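Local coordinates for N-acetylglucosamine 2-epimerase (Xylella fastidiosa, PDB 3GT5), which belongs to the N-acylglucosamine 2-epimerase family and probably interconverts sugars as an epimerase or isomerase, at residues A[216-221]-A[243-248]; A[353-358]-A[367-372]. All coordinates share one frame; numbering follows the deposited sequence.

Contact 1 (A[216-221]-A[243-248]); sequences LVWEHY and WGFQPG
Trp243 turns the face of its indole to the edge of Trp218. The two make a T-shaped pair, the six-membered ring of Trp218 against the five-membered ring of Trp243 with planes at 83°, and Trp218 CH2 lies 3.8 Å from Trp243 CE2. Both indole nitrogens donate to the intervening loop, Trp218 NE1 to Asp228 O and Trp243 NE1 to Trp229 O, which fixes how the rings are turned. At Gly244 the backbone adopts angles at which a beta carbon would jam against the preceding carbonyl, and Gly244 C passes 3.7 Å from Trp218 CZ3. A water that lies over the face of Trp218 donates to Gly244 O and accepts from Glu219 N. Phe245 is sandwiched: Trp218 CE3 points at the centre of one face in a second T-shaped pair, planes at 82°, while Leu216 CD1 lies over the opposite face and Leu216 CB comes 3.6 Å from Phe245 CE1. With CG anti to the backbone N (chi1 -174°), Trp218 reaches both aromatic partners. Gln246 N donates to a second water, which in turn donates to Val217 O and Glu219 OE2. Glu219 OE2 is also hydrogen-bonded to His249 ND1 and lies 3.7 Å from Gln246 CB. Gln246 is the N-cap of helix 247-263, and the aromatic cluster packs the approach to strand 220-221 against the N-terminal end of this helix of the (alpha/alpha)6 barrel, the family fold.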
ATOM      1  N   LEU A 216       6.729  11.744 -14.436  1.00 21.14           N
ATOM      2  CA  LEU A 216       5.831  11.022 -13.532  1.00 20.30           C
ATOM      3  C   LEU A 216       5.985   9.534 -13.779  1.00 18.61           C
ATOM      4  O   LEU A 216       6.513   9.131 -14.813  1.00 19.31           O
ATOM      5  CB  LEU A 216       4.375  11.438 -13.725  1.00 21.36           C
ATOM      6  CG  LEU A 216       4.013  12.875 -13.340  1.00 23.17           C
ATOM      7  CD1 LEU A 216       2.503  13.051 -13.573  1.00 26.78           C
ATOM      8  CD2 LEU A 216       4.362  13.193 -11.890  1.00 25.36           C
ATOM      9  N   VAL A 217       5.554   8.716 -12.823  1.00 16.91           N
ATOM     10  CA  VAL A 217       5.693   7.274 -12.905  1.00 16.86           C
ATOM     11  C   VAL A 217       4.443   6.651 -13.547  1.00 16.58           C
ATOM     12  O   VAL A 217       3.354   6.666 -12.974  1.00 17.04           O
ATOM     13  CB  VAL A 217       5.950   6.640 -11.511  1.00 16.72           C
ATOM     14  CG1 VAL A 217       6.069   5.119 -11.591  1.00 17.68           C
ATOM     15  CG2 VAL A 217       7.191   7.288 -10.828  1.00 16.72           C
ATOM     16  N   TRP A 218       4.612   6.121 -14.743  1.00 17.29           N
ATOM     17  CA  TRP A 218       3.583   5.348 -15.429  1.00 17.95           C
ATOM     18  C   TRP A 218       3.562   3.924 -14.872  1.00 18.01           C
ATOM     19  O   TRP A 218       4.582   3.446 -14.339  1.00 18.20           O
ATOM     20  CB  TRP A 218       3.903   5.352 -16.938  1.00 18.45           C
ATOM     21  CG  TRP A 218       2.876   4.728 -17.797  1.00 17.53           C
ATOM     22  CD1 TRP A 218       2.955   3.503 -18.397  1.00 16.18           C
ATOM     23  CD2 TRP A 218       1.608   5.289 -18.200  1.00 18.10           C
ATOM     24  NE1 TRP A 218       1.818   3.255 -19.121  1.00 19.57           N
ATOM     25  CE2 TRP A 218       0.978   4.327 -19.029  1.00 18.93           C
ATOM     26  CE3 TRP A 218       0.945   6.509 -17.943  1.00 18.91           C
ATOM     27  CZ2 TRP A 218      -0.295   4.526 -19.587  1.00 20.85           C
ATOM     28  CZ3 TRP A 218      -0.316   6.725 -18.512  1.00 19.75           C
ATOM     29  CH2 TRP A 218      -0.912   5.745 -19.333  1.00 19.91           C
ATOM     30  N   GLU A 219       2.428   3.233 -14.946  1.00 17.24           N
ATOM     31  CA  GLU A 219       2.275   1.939 -14.298  1.00 18.94           C
ATOM     32  C   GLU A 219       2.856   0.769 -15.062  1.00 17.77           C
ATOM     33  O   GLU A 219       3.389  -0.166 -14.455  1.00 17.89           O
ATOM     34  CB  GLU A 219       0.812   1.609 -14.052  1.00 19.26           C
ATOM     35  CG  GLU A 219       0.081   2.558 -13.129  1.00 19.90           C
ATOM     36  CD  GLU A 219       0.565   2.514 -11.701  1.00 20.13           C
ATOM     37  OE1 GLU A 219       0.847   1.415 -11.164  1.00 21.20           O
ATOM     38  OE2 GLU A 219       0.703   3.612 -11.097  1.00 21.37           O
ATOM     39  N   HIS A 220       2.722   0.795 -16.392  1.00 16.29           N
ATOM     40  CA  HIS A 220       2.881  -0.413 -17.224  1.00 16.74           C
ATOM     41  C   HIS A 220       4.005  -0.329 -18.244  1.00 16.51           C
ATOM     42  O   HIS A 220       4.188   0.676 -18.881  1.00 15.73           O
ATOM     43  CB  HIS A 220       1.599  -0.658 -17.991  1.00 18.11           C
ATOM     44  CG  HIS A 220       0.391  -0.581 -17.140  1.00 18.37           C
ATOM     45  ND1 HIS A 220       0.249  -1.353 -16.007  1.00 17.55           N
ATOM     46  CD2 HIS A 220      -0.714   0.196 -17.216  1.00 19.44           C
ATOM     47  CE1 HIS A 220      -0.925  -1.094 -15.450  1.00 21.42           C
ATOM     48  NE2 HIS A 220      -1.523  -0.153 -16.157  1.00 20.21           N
ATOM     49  N   TYR A 221       4.775  -1.403 -18.347  1.00 16.70           N
ATOM     50  CA  TYR A 221       5.932  -1.436 -19.208  1.00 17.04           C
ATOM     51  C   TYR A 221       6.059  -2.784 -19.945  1.00 17.88           C
ATOM     52  O   TYR A 221       5.457  -3.784 -19.594  1.00 17.79           O
ATOM     53  CB  TYR A 221       7.230  -1.180 -18.412  1.00 17.39           C
ATOM     54  CG  TYR A 221       7.199   0.079 -17.605  1.00 16.49           C
ATOM     55  CD1 TYR A 221       7.740   1.277 -18.084  1.00 16.25           C
ATOM     56  CD2 TYR A 221       6.588   0.082 -16.348  1.00 17.17           C
ATOM     57  CE1 TYR A 221       7.680   2.466 -17.308  1.00 16.72           C
ATOM     58  CE2 TYR A 221       6.520   1.251 -15.583  1.00 15.84           C
ATOM     59  CZ  TYR A 221       7.067   2.435 -16.073  1.00 16.39           C
ATOM     60  OH  TYR A 221       7.004   3.612 -15.329  1.00 19.57           O
ATOM     61  N   TRP A 243      -5.664   1.821 -15.837  1.00 20.84           N
ATOM     62  CA  TRP A 243      -5.033   2.619 -16.891  1.00 19.94           C
ATOM     63  C   TRP A 243      -4.895   4.085 -16.471  1.00 20.29           C
ATOM     64  O   TRP A 243      -5.822   4.657 -15.884  1.00 21.06           O
ATOM     65  CB  TRP A 243      -5.834   2.555 -18.205  1.00 20.58           C
ATOM     66  CG  TRP A 243      -5.078   3.258 -19.337  1.00 19.06           C
ATOM     67  CD1 TRP A 243      -4.145   2.688 -20.167  1.00 18.96           C
ATOM     68  CD2 TRP A 243      -5.190   4.628 -19.759  1.00 19.22           C
ATOM     69  NE1 TRP A 243      -3.637   3.622 -21.035  1.00 20.53           N
ATOM     70  CE2 TRP A 243      -4.270   4.817 -20.821  1.00 17.45           C
ATOM     71  CE3 TRP A 243      -5.959   5.731 -19.324  1.00 19.70           C
ATOM     72  CZ2 TRP A 243      -4.126   6.041 -21.478  1.00 17.22           C
ATOM     73  CZ3 TRP A 243      -5.808   6.958 -19.978  1.00 20.37           C
ATOM     74  CH2 TRP A 243      -4.889   7.114 -21.020  1.00 18.80           C
ATOM     75  N   GLY A 244      -3.780   4.717 -16.836  1.00 18.69           N
ATOM     76  CA  GLY A 244      -3.585   6.168 -16.659  1.00 18.45           C
ATOM     77  C   GLY A 244      -2.554   6.443 -15.578  1.00 18.80           C
ATOM     78  O   GLY A 244      -2.169   5.503 -14.843  1.00 19.74           O
ATOM     79  N   PHE A 245      -2.089   7.698 -15.477  1.00 17.61           N
ATOM     80  CA  PHE A 245      -1.262   8.088 -14.351  1.00 17.35           C
ATOM     81  C   PHE A 245      -2.103   8.074 -13.109  1.00 18.37           C
ATOM     82  O   PHE A 245      -3.228   8.574 -13.108  1.00 19.66           O
ATOM     83  CB  PHE A 245      -0.662   9.487 -14.532  1.00 17.71           C
ATOM     84  CG  PHE A 245       0.466   9.543 -15.504  1.00 17.58           C
ATOM     85  CD1 PHE A 245       1.707   9.038 -15.155  1.00 16.12           C
ATOM     86  CD2 PHE A 245       0.317  10.153 -16.743  1.00 18.67           C
ATOM     87  CE1 PHE A 245       2.765   9.119 -15.996  1.00 17.67           C
ATOM     88  CE2 PHE A 245       1.407  10.235 -17.632  1.00 21.02           C
ATOM     89  CZ  PHE A 245       2.622   9.706 -17.258  1.00 20.04           C
ATOM     90  N   GLN A 246      -1.550   7.493 -12.044  1.00 18.08           N
ATOM     91  CA  GLN A 246      -2.223   7.377 -10.758  1.00 17.34           C
ATOM     92  C   GLN A 246      -1.589   8.406  -9.824  1.00 17.30           C
ATOM     93  O   GLN A 246      -0.480   8.183  -9.349  1.00 15.83           O
ATOM     94  CB  GLN A 246      -1.972   5.971 -10.207  1.00 18.30           C
ATOM     95  CG  GLN A 246      -2.750   4.889 -10.935  1.00 19.21           C
ATOM     96  CD  GLN A 246      -4.062   4.672 -10.242  1.00 23.54           C
ATOM     97  OE1 GLN A 246      -4.072   4.420  -9.026  1.00 26.23           O
ATOM     98  NE2 GLN A 246      -5.188   4.778 -10.982  1.00 26.32           N
ATOM     99  N   PRO A 247      -2.257   9.547  -9.560  1.00 17.65           N
ATOM    100  CA  PRO A 247      -1.681  10.494  -8.625  1.00 16.99           C
ATOM    101  C   PRO A 247      -1.326   9.891  -7.255  1.00 16.45           C
ATOM    102  O   PRO A 247      -0.344  10.295  -6.631  1.00 15.61           O
ATOM    103  CB  PRO A 247      -2.809  11.556  -8.446  1.00 18.55           C
ATOM    104  CG  PRO A 247      -3.997  10.985  -9.057  1.00 18.02           C
ATOM    105  CD  PRO A 247      -3.535  10.060 -10.114  1.00 18.13           C
ATOM    106  N   GLY A 248      -2.132   8.957  -6.801  1.00 15.58           N
ATOM    107  CA  GLY A 248      -1.923   8.257  -5.533  1.00 15.77           C
ATOM    108  C   GLY A 248      -0.599   7.543  -5.499  1.00 15.78           C
ATOM    109  O   GLY A 248       0.006   7.414  -4.444  1.00 16.34           O
TER
HETATM  110  O   HOH W   1       0.812   5.986 -12.418  1.00 18.98           O
HETATM  111  O   HOH W   2      -0.185   4.046 -16.079  1.00 23.48           O

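Contact 2 (A[353-358]-A[367-372]); sequences AWYRLL and DEKSPA
Tyr355 and Lys369 bring the two backbones to 5.1 Å between their CA atoms, yet no direct hydrogen bond joins the segments, and the polar link runs through water to the carbonyl of Glu368, the centre of an inverse gamma turn. The aliphatic part of Lys369 packs over residues 353-355, crossing Tyr355 obliquely. Its CG rests 3.3 Å from Trp354 O, its CD 4.1 Å from Ala353 CB, and its CE approaches CD1 of the Tyr355 ring. A bend at chi3 (-85°) in an otherwise extended chain then leads the ammonium group to a salt bridge with Asp348 and hydrogen bonds to the carbonyls of Asp39 and Gly352, oxygens that probably help to stabilise its charge. Arg356 CB packs 3.6 Å from Lys369 O. Farther out its chain crosses the Pro371 ring at about a right angle, with Arg356 CD 3.8 Å from Pro371 CD. Glu368 O receives two water protons: one water, 2.7 Å from it, lies in the guanidinium plane and accepts from Arg356 NE, while the other accepts from Arg356 N. Leu357 CD2 lies over one face of the guanidinium, offset toward its rim. Lys374 NZ donates to both Trp354 O and Lys369 O, adding a bond from one side chain to both segments. Lys369 and Ser370 lie opposite Phe37 as a classic beta bulge, joining the loop before helix 377-387 to strand 36-37 near the start of the chain.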
ATOM      1  N   ALA A 353     -13.834   3.384   9.908  1.00 18.85           N
ATOM      2  CA  ALA A 353     -13.074   2.963   8.733  1.00 18.00           C
ATOM      3  C   ALA A 353     -13.544   3.863   7.594  1.00 18.62           C
ATOM      4  O   ALA A 353     -14.446   4.674   7.778  1.00 18.63           O
ATOM      5  CB  ALA A 353     -13.255   1.479   8.447  1.00 18.59           C
ATOM      6  N   TRP A 354     -12.886   3.790   6.440  1.00 18.01           N
ATOM      7  CA  TRP A 354     -13.205   4.655   5.319  1.00 17.77           C
ATOM      8  C   TRP A 354     -14.017   3.908   4.272  1.00 17.27           C
ATOM      9  O   TRP A 354     -13.913   2.677   4.122  1.00 18.71           O
ATOM     10  CB  TRP A 354     -11.906   5.130   4.623  1.00 17.50           C
ATOM     11  CG  TRP A 354     -10.986   6.083   5.376  1.00 17.59           C
ATOM     12  CD1 TRP A 354     -10.630   6.047   6.709  1.00 18.53           C
ATOM     13  CD2 TRP A 354     -10.206   7.140   4.798  1.00 19.54           C
ATOM     14  NE1 TRP A 354      -9.726   7.023   6.981  1.00 20.85           N
ATOM     15  CE2 TRP A 354      -9.432   7.705   5.831  1.00 19.21           C
ATOM     16  CE3 TRP A 354     -10.069   7.644   3.510  1.00 19.35           C
ATOM     17  CZ2 TRP A 354      -8.582   8.772   5.614  1.00 21.30           C
ATOM     18  CZ3 TRP A 354      -9.219   8.691   3.299  1.00 21.92           C
ATOM     19  CH2 TRP A 354      -8.488   9.254   4.330  1.00 22.37           C
ATOM     20  N   TYR A 355     -14.855   4.647   3.538  1.00 18.17           N
ATOM     21  CA  TYR A 355     -15.468   4.088   2.336  1.00 18.73           C
ATOM     22  C   TYR A 355     -14.373   3.829   1.330  1.00 19.36           C
ATOM     23  O   TYR A 355     -13.373   4.530   1.358  1.00 20.05           O
ATOM     24  CB  TYR A 355     -16.505   5.012   1.741  1.00 19.01           C
ATOM     25  CG  TYR A 355     -17.578   5.405   2.737  1.00 21.45           C
ATOM     26  CD1 TYR A 355     -18.325   4.445   3.379  1.00 20.65           C
ATOM     27  CD2 TYR A 355     -17.820   6.746   3.023  1.00 24.15           C
ATOM     28  CE1 TYR A 355     -19.330   4.814   4.312  1.00 23.21           C
ATOM     29  CE2 TYR A 355     -18.798   7.136   3.941  1.00 25.97           C
ATOM     30  CZ  TYR A 355     -19.553   6.136   4.580  1.00 25.37           C
ATOM     31  OH  TYR A 355     -20.519   6.497   5.487  1.00 28.23           O
ATOM     32  N   ARG A 356     -14.538   2.822   0.466  1.00 18.60           N
ATOM     33  CA  ARG A 356     -13.511   2.556  -0.551  1.00 18.97           C
ATOM     34  C   ARG A 356     -13.435   3.666  -1.628  1.00 19.83           C
ATOM     35  O   ARG A 356     -12.359   4.144  -1.966  1.00 18.83           O
ATOM     36  CB  ARG A 356     -13.661   1.181  -1.173  1.00 19.51           C
ATOM     37  CG  ARG A 356     -12.552   0.796  -2.161  1.00 18.99           C
ATOM     38  CD  ARG A 356     -12.683  -0.623  -2.684  1.00 22.99           C
ATOM     39  NE  ARG A 356     -13.700  -0.703  -3.744  1.00 25.52           N
ATOM     40  CZ  ARG A 356     -13.476  -0.545  -5.047  1.00 29.09           C
ATOM     41  NH1 ARG A 356     -14.497  -0.637  -5.895  1.00 30.41           N
ATOM     42  NH2 ARG A 356     -12.252  -0.319  -5.523  1.00 28.45           N
ATOM     43  N   LEU A 357     -14.577   4.088  -2.164  1.00 20.74           N
ATOM     44  CA  LEU A 357     -14.577   5.106  -3.172  1.00 21.57           C
ATOM     45  C   LEU A 357     -15.913   5.825  -3.254  1.00 21.46           C
ATOM     46  O   LEU A 357     -16.918   5.340  -2.745  1.00 23.19           O
ATOM     47  CB  LEU A 357     -14.217   4.493  -4.532  1.00 23.54           C
ATOM     48  CG  LEU A 357     -15.317   3.737  -5.273  1.00 22.44           C
ATOM     49  CD1 LEU A 357     -14.845   3.424  -6.725  1.00 24.99           C
ATOM     50  CD2 LEU A 357     -15.671   2.485  -4.526  1.00 26.52           C
ATOM     51  N   LEU A 358     -15.879   7.009  -3.843  1.00 21.22           N
ATOM     52  CA  LEU A 358     -17.073   7.785  -4.124  1.00 21.37           C
ATOM     53  C   LEU A 358     -16.967   8.155  -5.594  1.00 23.19           C
ATOM     54  O   LEU A 358     -15.854   8.181  -6.181  1.00 21.96           O
ATOM     55  CB  LEU A 358     -17.119   9.022  -3.259  1.00 22.38           C
ATOM     56  CG  LEU A 358     -17.036   8.809  -1.727  1.00 21.09           C
ATOM     57  CD1 LEU A 358     -16.825  10.186  -1.074  1.00 24.60           C
ATOM     58  CD2 LEU A 358     -18.316   8.095  -1.236  1.00 21.52           C
ATOM     59  N   ASP A 367     -22.691  -0.395  -0.611  1.00 26.27           N
ATOM     60  CA  ASP A 367     -22.352  -0.572   0.814  1.00 26.94           C
ATOM     61  C   ASP A 367     -21.142  -1.505   1.036  1.00 25.16           C
ATOM     62  O   ASP A 367     -20.909  -1.975   2.157  1.00 24.56           O
ATOM     63  CB  ASP A 367     -23.561  -1.156   1.567  1.00 27.97           C
ATOM     64  CG  ASP A 367     -23.852  -2.624   1.172  1.00 31.58           C
ATOM     65  OD1 ASP A 367     -23.329  -3.114   0.130  1.00 36.63           O
ATOM     66  OD2 ASP A 367     -24.602  -3.302   1.918  1.00 41.51           O
ATOM     67  N   GLU A 368     -20.387  -1.773  -0.023  1.00 23.97           N
ATOM     68  CA  GLU A 368     -19.208  -2.649   0.055  1.00 23.50           C
ATOM     69  C   GLU A 368     -17.971  -1.872   0.496  1.00 22.07           C
ATOM     70  O   GLU A 368     -17.137  -1.491  -0.304  1.00 22.86           O
ATOM     71  CB  GLU A 368     -19.002  -3.353  -1.281  1.00 24.68           C
ATOM     72  CG  GLU A 368     -20.163  -4.277  -1.581  1.00 26.51           C
ATOM     73  CD  GLU A 368     -20.048  -5.053  -2.901  1.00 33.38           C
ATOM     74  OE1 GLU A 368     -19.093  -4.887  -3.678  1.00 33.04           O
ATOM     75  OE2 GLU A 368     -20.967  -5.846  -3.183  1.00 41.18           O
ATOM     76  N   LYS A 369     -17.889  -1.617   1.802  1.00 20.11           N
ATOM     77  CA  LYS A 369     -16.849  -0.808   2.389  1.00 19.32           C
ATOM     78  C   LYS A 369     -15.462  -1.365   2.152  1.00 18.68           C
ATOM     79  O   LYS A 369     -14.564  -0.634   1.773  1.00 18.63           O
ATOM     80  CB  LYS A 369     -17.052  -0.676   3.896  1.00 19.54           C
ATOM     81  CG  LYS A 369     -15.961   0.092   4.635  1.00 19.99           C
ATOM     82  CD  LYS A 369     -16.385   0.406   6.046  1.00 20.82           C
ATOM     83  CE  LYS A 369     -17.215   1.661   6.197  1.00 23.32           C
ATOM     84  NZ  LYS A 369     -17.881   1.695   7.535  1.00 22.08           N
ATOM     85  N   SER A 370     -15.306  -2.646   2.414  1.00 18.51           N
ATOM     86  CA  SER A 370     -13.987  -3.269   2.339  1.00 18.57           C
ATOM     87  C   SER A 370     -14.115  -4.619   1.664  1.00 18.51           C
ATOM     88  O   SER A 370     -14.221  -5.644   2.319  1.00 18.40           O
ATOM     89  CB  SER A 370     -13.363  -3.459   3.707  1.00 17.67           C
ATOM     90  OG  SER A 370     -13.145  -2.252   4.349  1.00 17.36           O
ATOM     91  N   PRO A 371     -14.037  -4.628   0.334  1.00 19.22           N
ATOM     92  CA  PRO A 371     -13.870  -5.893  -0.371  1.00 20.10           C
ATOM     93  C   PRO A 371     -12.431  -6.406  -0.220  1.00 20.62           C
ATOM     94  O   PRO A 371     -11.570  -5.721   0.335  1.00 20.12           O
ATOM     95  CB  PRO A 371     -14.205  -5.540  -1.826  1.00 20.57           C
ATOM     96  CG  PRO A 371     -14.228  -4.025  -1.905  1.00 21.37           C
ATOM     97  CD  PRO A 371     -13.968  -3.459  -0.561  1.00 20.15           C
ATOM     98  N   ALA A 372     -12.180  -7.586  -0.748  1.00 21.95           N
ATOM     99  CA  ALA A 372     -10.854  -8.211  -0.731  1.00 22.51           C
ATOM    100  C   ALA A 372      -9.834  -7.235  -1.256  1.00 22.17           C
ATOM    101  O   ALA A 372     -10.059  -6.557  -2.264  1.00 22.20           O
ATOM    102  CB  ALA A 372     -10.858  -9.466  -1.576  1.00 22.61           C
TER
HETATM  103  O   HOH W   3     -17.016   1.564  -0.241  1.00 24.15           O
HETATM  104  O   HOH W   4     -16.402  -1.228  -2.864  1.00 26.30           O

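In the fold
Both contacts are made mainly by loop residues about 15 Å from the centre of the chain, with their own centres 23 Å apart and no touch between them. They share no helix or strand. Contact 1 joins the loop leading into strand 220-221 of a two-stranded sheet to the start of helix 247-263, whereas contact 2 joins the loop leading into the outer strand 357-358 of a three-stranded sheet to the loop before helix 377-387. Contact 1 is almost wholly buried and rests on crossed aromatic rings, its waters bridging backbone and carboxylate. The smaller contact 2 is only partly buried, and there aliphatic lysine and arginine segments do the packing around water-bridged carbonyls.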